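Local structure of 3-hydroxyadipyl-CoA dehydrogenase (Escherichia coli, 3MOG) at residues F144-G158 with G177-V191. The protein catalyses the NAD-dependent oxidation of 3-hydroxyadipyl-CoA to 3-oxoadipyl-CoA in bacterial phenylacetate degradation and assembles as a homotrimer. Residues are numbered along the deposited sequence; the frame is centred on the assembly and turned at random. Where two conformers were deposited one is given.
Sequences FNPAPVMKLVEVVSG and GKQPVRCHSTPGFIV
Glu154 OE2 is gripped by two successive backbone amides, Ile190 N at 3.0 Å and Val191 N at 3.2 Å, which reach it on its syn side from opposite faces of the carboxylate plane. The other oxygen, OE1, is hydrogen-bonded to His142 ND1 of the neighbouring strand 138-143 and to a water that also donates to Gly188 O, so both oxygens of the buried carboxylate have partners. With CG anti to the carbonyl carbon (chi1 -66°) and the chain extended beyond it, Glu154 reaches from its strand to the chain where the loop after strand 179-184 enters helix 191-194. OE1 also lies at the edge of the Phe189 ring, while Val156 CG2 sits over the centre of one face in a CH-pi contact, 4.0 Å from the centroid. Nearby, Leu152 CD2 meets Val191 CG2 tip to tip at 3.8 Å.

Where the two strands begin, Lys178, bent at chi2 (-50°), carries NZ into the loop 147-150. There Lys178 NZ donates to Ala147 O at 2.6 Å, nearly in line with the carbonyl, and to Met150 O from above its plane; a water links it to Pro148 O. From there the strands run parallel, from Gln179 N on Lys151 O past Glu154 to a weak bond from Ser185 N to Ser157 O.

Strands 152-157 and 179-184 are joined through helix 163-175 as a beta-alpha-beta unit at one margin of the Rossmann-type NAD-binding domain. Pro180 and Arg182 lie against that helix, Leu152 and Gln179 against helix 412-422, and strand 138-143 flanks strand 152-157 antiparallel on its other side.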
loop_
_atom_site.group_PDB
_atom_site.type_symbol
_atom_site.label_atom_id
_atom_site.label_comp_id
_atom_site.label_asym_id
_atom_site.label_seq_id
_atom_site.Cartn_x
_atom_site.Cartn_y
_atom_site.Cartn_z
ATOM N N PHE C 144 -16.071 -27.223 -3.962
ATOM C CA PHE C 144 -16.702 -26.076 -4.614
ATOM C C PHE C 144 -18.205 -26.325 -4.783
ATOM O O PHE C 144 -18.610 -27.456 -5.009
ATOM C CB PHE C 144 -16.004 -25.788 -5.960
ATOM C CG PHE C 144 -14.594 -25.231 -5.810
ATOM C CD1 PHE C 144 -13.520 -26.062 -5.471
ATOM C CD2 PHE C 144 -14.350 -23.873 -5.988
ATOM C CE1 PHE C 144 -12.236 -25.554 -5.301
ATOM C CE2 PHE C 144 -13.061 -23.357 -5.820
ATOM C CZ PHE C 144 -12.000 -24.209 -5.487
ATOM N N ASN C 145 -19.013 -25.271 -4.627
ATOM C CA ASN C 145 -20.477 -25.298 -4.803
ATOM C C ASN C 145 -20.932 -25.519 -6.257
ATOM O O ASN C 145 -20.504 -24.790 -7.154
ATOM C CB ASN C 145 -21.047 -23.965 -4.313
ATOM C CG ASN C 145 -22.482 -24.061 -3.797
ATOM O OD1 ASN C 145 -22.996 -23.092 -3.244
ATOM N ND2 ASN C 145 -23.115 -25.209 -3.949
ATOM N N PRO C 146 -21.806 -26.523 -6.502
ATOM C CA PRO C 146 -22.255 -27.549 -5.554
ATOM C C PRO C 146 -21.316 -28.739 -5.506
ATOM O O PRO C 146 -20.922 -29.273 -6.551
ATOM C CB PRO C 146 -23.651 -27.942 -6.072
ATOM C CG PRO C 146 -23.919 -27.063 -7.269
ATOM C CD PRO C 146 -22.588 -26.572 -7.746
ATOM N N ALA C 147 -20.953 -29.133 -4.289
ATOM C CA ALA C 147 -20.033 -30.260 -4.077
ATOM C C ALA C 147 -20.304 -31.548 -4.862
ATOM O O ALA C 147 -19.332 -32.156 -5.333
ATOM C CB ALA C 147 -19.839 -30.558 -2.609
ATOM N N PRO C 148 -21.592 -31.977 -5.011
ATOM C CA PRO C 148 -21.793 -33.196 -5.810
ATOM C C PRO C 148 -21.502 -33.042 -7.301
ATOM O O PRO C 148 -21.211 -34.037 -7.963
ATOM C CB PRO C 148 -23.276 -33.531 -5.597
ATOM C CG PRO C 148 -23.665 -32.831 -4.357
ATOM C CD PRO C 148 -22.847 -31.576 -4.338
ATOM N N VAL C 149 -21.559 -31.814 -7.812
ATOM C CA VAL C 149 -21.301 -31.568 -9.233
ATOM C C VAL C 149 -19.829 -31.210 -9.530
ATOM O O VAL C 149 -19.207 -31.852 -10.377
ATOM C CB VAL C 149 -22.286 -30.523 -9.831
ATOM C CG1 VAL C 149 -22.055 -30.363 -11.326
ATOM C CG2 VAL C 149 -23.731 -30.951 -9.583
ATOM N N MET C 150 -19.282 -30.222 -8.812
ATOM C CA MET C 150 -17.920 -29.687 -9.045
ATOM C C MET C 150 -16.796 -30.706 -8.799
ATOM O O MET C 150 -16.737 -31.334 -7.740
ATOM C CB MET C 150 -17.701 -28.428 -8.199
ATOM C CG MET C 150 -18.661 -27.257 -8.540
ATOM S SD MET C 150 -18.611 -26.685 -10.271
ATOM C CE MET C 150 -17.088 -25.758 -10.266
ATOM N N LYS C 151 -15.982 -30.937 -9.802
ATOM C CA LYS C 151 -14.916 -31.908 -9.716
ATOM C C LYS C 151 -13.715 -31.577 -8.869
ATOM O O LYS C 151 -13.007 -32.457 -8.453
ATOM C CB LYS C 151 -14.498 -32.365 -11.094
ATOM C CG LYS C 151 -15.408 -33.408 -11.635
ATOM C CD LYS C 151 -14.878 -34.016 -12.889
ATOM C CE LYS C 151 -13.469 -34.557 -12.746
ATOM N NZ LYS C 151 -13.426 -35.972 -12.318
ATOM N N LEU C 152 -13.458 -30.304 -8.659
ATOM C CA LEU C 152 -12.205 -29.897 -8.034
ATOM C C LEU C 152 -12.263 -29.930 -6.507
ATOM O O LEU C 152 -13.250 -29.522 -5.922
ATOM C CB LEU C 152 -11.781 -28.495 -8.517
ATOM C CG LEU C 152 -10.321 -28.137 -8.197
ATOM C CD1 LEU C 152 -9.331 -28.726 -9.248
ATOM C CD2 LEU C 152 -10.163 -26.641 -8.066
ATOM N N VAL C 153 -11.204 -30.424 -5.872
ATOM C CA VAL C 153 -10.948 -30.076 -4.470
ATOM C C VAL C 153 -9.496 -29.629 -4.262
ATOM O O VAL C 153 -8.582 -30.193 -4.849
ATOM C CB VAL C 153 -11.469 -31.138 -3.412
ATOM C CG1 VAL C 153 -11.670 -32.464 -4.010
ATOM C CG2 VAL C 153 -10.592 -31.207 -2.146
ATOM N N GLU C 154 -9.311 -28.579 -3.472
ATOM C CA GLU C 154 -7.989 -28.109 -3.106
ATOM C C GLU C 154 -7.614 -28.740 -1.771
ATOM O O GLU C 154 -8.326 -28.571 -0.775
ATOM C CB GLU C 154 -7.990 -26.578 -3.017
ATOM C CG GLU C 154 -8.217 -25.886 -4.349
ATOM C CD GLU C 154 -8.240 -24.364 -4.241
ATOM O OE1 GLU C 154 -9.126 -23.825 -3.542
ATOM O OE2 GLU C 154 -7.379 -23.706 -4.872
ATOM N N VAL C 155 -6.526 -29.503 -1.771
ATOM C CA VAL C 155 -6.033 -30.167 -0.572
ATOM C C VAL C 155 -4.957 -29.274 0.033
ATOM O O VAL C 155 -3.875 -29.118 -0.521
ATOM C CB VAL C 155 -5.441 -31.564 -0.877
ATOM C CG1 VAL C 155 -4.853 -32.181 0.395
ATOM C CG2 VAL C 155 -6.488 -32.493 -1.486
ATOM N N VAL C 156 -5.261 -28.660 1.161
ATOM C CA VAL C 156 -4.451 -27.534 1.613
ATOM C C VAL C 156 -3.574 -27.880 2.799
ATOM O O VAL C 156 -4.082 -28.267 3.860
ATOM C CB VAL C 156 -5.332 -26.332 1.972
ATOM C CG1 VAL C 156 -4.488 -25.084 2.083
ATOM C CG2 VAL C 156 -6.398 -26.149 0.938
ATOM N N SER C 157 -2.262 -27.751 2.621
ATOM C CA SER C 157 -1.326 -27.967 3.727
ATOM C C SER C 157 -1.140 -26.703 4.555
ATOM O O SER C 157 -0.832 -25.622 4.032
ATOM C CB SER C 157 0.030 -28.456 3.238
ATOM O OG SER C 157 -0.066 -29.707 2.575
ATOM N N GLY C 158 -1.335 -26.844 5.863
ATOM C CA GLY C 158 -0.841 -25.856 6.805
ATOM C C GLY C 158 0.625 -26.139 7.034
ATOM O O GLY C 158 1.175 -27.127 6.517
ATOM N N GLY C 177 -14.366 -39.591 -7.126
ATOM C CA GLY C 177 -14.541 -39.094 -8.490
ATOM C C GLY C 177 -14.200 -37.615 -8.625
ATOM O O GLY C 177 -14.665 -36.949 -9.555
ATOM N N LYS C 178 -13.412 -37.100 -7.680
ATOM C CA LYS C 178 -12.965 -35.712 -7.718
ATOM C C LYS C 178 -11.571 -35.632 -8.299
ATOM O O LYS C 178 -10.945 -36.653 -8.590
ATOM C CB LYS C 178 -12.970 -35.072 -6.319
ATOM C CG LYS C 178 -14.331 -35.004 -5.619
ATOM C CD LYS C 178 -15.414 -34.410 -6.499
ATOM C CE LYS C 178 -16.750 -34.367 -5.760
ATOM N NZ LYS C 178 -17.854 -33.847 -6.633
ATOM N N GLN C 179 -11.094 -34.407 -8.464
ATOM C CA GLN C 179 -9.729 -34.164 -8.879
ATOM C C GLN C 179 -9.063 -33.283 -7.830
ATOM O O GLN C 179 -9.325 -32.081 -7.765
ATOM C CB GLN C 179 -9.704 -33.478 -10.250
ATOM C CG GLN C 179 -8.316 -33.401 -10.890
ATOM C CD GLN C 179 -7.637 -34.761 -10.992
ATOM O OE1 GLN C 179 -8.189 -35.697 -11.568
ATOM N NE2 GLN C 179 -6.441 -34.876 -10.415
ATOM N N PRO C 180 -8.214 -33.881 -6.990
ATOM C CA PRO C 180 -7.503 -33.073 -6.014
ATOM C C PRO C 180 -6.346 -32.303 -6.655
ATOM O O PRO C 180 -5.747 -32.767 -7.639
ATOM C CB PRO C 180 -6.965 -34.108 -5.029
ATOM C CG PRO C 180 -6.785 -35.365 -5.873
ATOM C CD PRO C 180 -7.845 -35.310 -6.930
ATOM N N VAL C 181 -6.077 -31.120 -6.108
ATOM C CA VAL C 181 -4.869 -30.358 -6.390
ATOM C C VAL C 181 -4.285 -29.963 -5.029
ATOM O O VAL C 181 -5.032 -29.714 -4.097
ATOM C CB VAL C 181 -5.135 -29.108 -7.283
ATOM C CG1 VAL C 181 -5.488 -29.520 -8.712
ATOM C CG2 VAL C 181 -6.234 -28.184 -6.692
ATOM N N ARG C 182 -2.961 -29.951 -4.906
ATOM C CA ARG C 182 -2.305 -29.589 -3.641
ATOM C C ARG C 182 -1.843 -28.147 -3.675
ATOM O O ARG C 182 -1.404 -27.660 -4.712
ATOM C CB ARG C 182 -1.093 -30.473 -3.383
ATOM C CG ARG C 182 -1.373 -31.948 -3.561
ATOM C CD ARG C 182 -0.238 -32.614 -4.307
ATOM N NE ARG C 182 -0.577 -34.005 -4.586
ATOM C CZ ARG C 182 -0.086 -35.043 -3.916
ATOM N NH1 ARG C 182 0.796 -34.854 -2.937
ATOM N NH2 ARG C 182 -0.472 -36.275 -4.232
ATOM N N CYS C 183 -1.949 -27.474 -2.534
ATOM C CA CYS C 183 -1.467 -26.121 -2.364
ATOM C C CYS C 183 -1.217 -25.844 -0.888
ATOM O O CYS C 183 -1.756 -26.527 -0.036
ATOM C CB CYS C 183 -2.453 -25.094 -2.941
ATOM S SG CYS C 183 -3.956 -24.876 -2.012
ATOM N N HIS C 184 -0.382 -24.850 -0.600
ATOM C CA HIS C 184 -0.096 -24.442 0.769
ATOM C C HIS C 184 -1.171 -23.478 1.231
ATOM O O HIS C 184 -1.946 -22.968 0.415
ATOM C CB HIS C 184 1.285 -23.782 0.863
ATOM C CG HIS C 184 1.870 -23.803 2.241
ATOM N ND1 HIS C 184 2.279 -24.966 2.859
ATOM C CD2 HIS C 184 2.108 -22.804 3.125
ATOM C CE1 HIS C 184 2.745 -24.683 4.064
ATOM N NE2 HIS C 184 2.654 -23.378 4.249
ATOM N N SER C 185 -1.218 -23.228 2.535
ATOM C CA SER C 185 -2.224 -22.364 3.109
ATOM C C SER C 185 -1.904 -20.878 2.940
ATOM O O SER C 185 -1.674 -20.162 3.909
ATOM C CB SER C 185 -2.431 -22.716 4.590
ATOM O OG SER C 185 -3.662 -22.180 5.011
ATOM N N THR C 186 -1.910 -20.417 1.698
ATOM C CA THR C 186 -1.652 -19.017 1.396
ATOM C C THR C 186 -2.979 -18.383 0.972
ATOM O O THR C 186 -3.881 -19.102 0.527
ATOM C CB THR C 186 -0.589 -18.906 0.282
ATOM O OG1 THR C 186 -1.032 -19.647 -0.864
ATOM C CG2 THR C 186 0.744 -19.460 0.769
ATOM N N PRO C 187 -3.111 -17.051 1.118
ATOM C CA PRO C 187 -4.379 -16.370 0.841
ATOM C C PRO C 187 -4.950 -16.674 -0.543
ATOM O O PRO C 187 -4.258 -16.477 -1.550
ATOM C CB PRO C 187 -4.004 -14.891 0.898
ATOM C CG PRO C 187 -2.795 -14.834 1.762
ATOM C CD PRO C 187 -2.064 -16.101 1.545
ATOM N N GLY C 188 -6.199 -17.145 -0.564
ATOM C CA GLY C 188 -6.950 -17.400 -1.795
ATOM C C GLY C 188 -6.644 -18.747 -2.425
ATOM O O GLY C 188 -7.166 -19.059 -3.490
ATOM N N PHE C 189 -5.796 -19.534 -1.764
ATOM C CA PHE C 189 -5.278 -20.823 -2.265
ATOM C C PHE C 189 -4.760 -20.724 -3.718
ATOM O O PHE C 189 -3.844 -19.940 -3.988
ATOM C CB PHE C 189 -6.289 -21.961 -2.044
ATOM C CG PHE C 189 -6.792 -22.082 -0.605
ATOM C CD1 PHE C 189 -5.974 -21.753 0.486
ATOM C CD2 PHE C 189 -8.073 -22.564 -0.354
ATOM C CE1 PHE C 189 -6.435 -21.871 1.789
ATOM C CE2 PHE C 189 -8.546 -22.693 0.949
ATOM C CZ PHE C 189 -7.728 -22.345 2.023
ATOM N N ILE C 190 -5.320 -21.508 -4.640
ATOM C CA ILE C 190 -5.047 -21.314 -6.074
ATOM C C ILE C 190 -6.192 -20.539 -6.722
ATOM O O ILE C 190 -6.001 -19.424 -7.218
ATOM C CB ILE C 190 -4.875 -22.634 -6.851
ATOM C CG1 ILE C 190 -3.798 -23.525 -6.251
ATOM C CG2 ILE C 190 -4.529 -22.368 -8.321
ATOM C CD1 ILE C 190 -3.909 -24.953 -6.802
ATOM N N VAL C 191 -7.384 -21.134 -6.701
ATOM C CA VAL C 191 -8.530 -20.626 -7.458
ATOM C C VAL C 191 -8.945 -19.193 -7.091
ATOM O O VAL C 191 -9.034 -18.346 -7.963
ATOM C CB VAL C 191 -9.765 -21.578 -7.374
ATOM C CG1 VAL C 191 -10.912 -21.007 -8.187
ATOM C CG2 VAL C 191 -9.414 -22.972 -7.865
HETATM O O HOH W 1 -20.148 -36.144 -6.647
HETATM O O HOH W 2 -9.261 -21.149 -3.603
#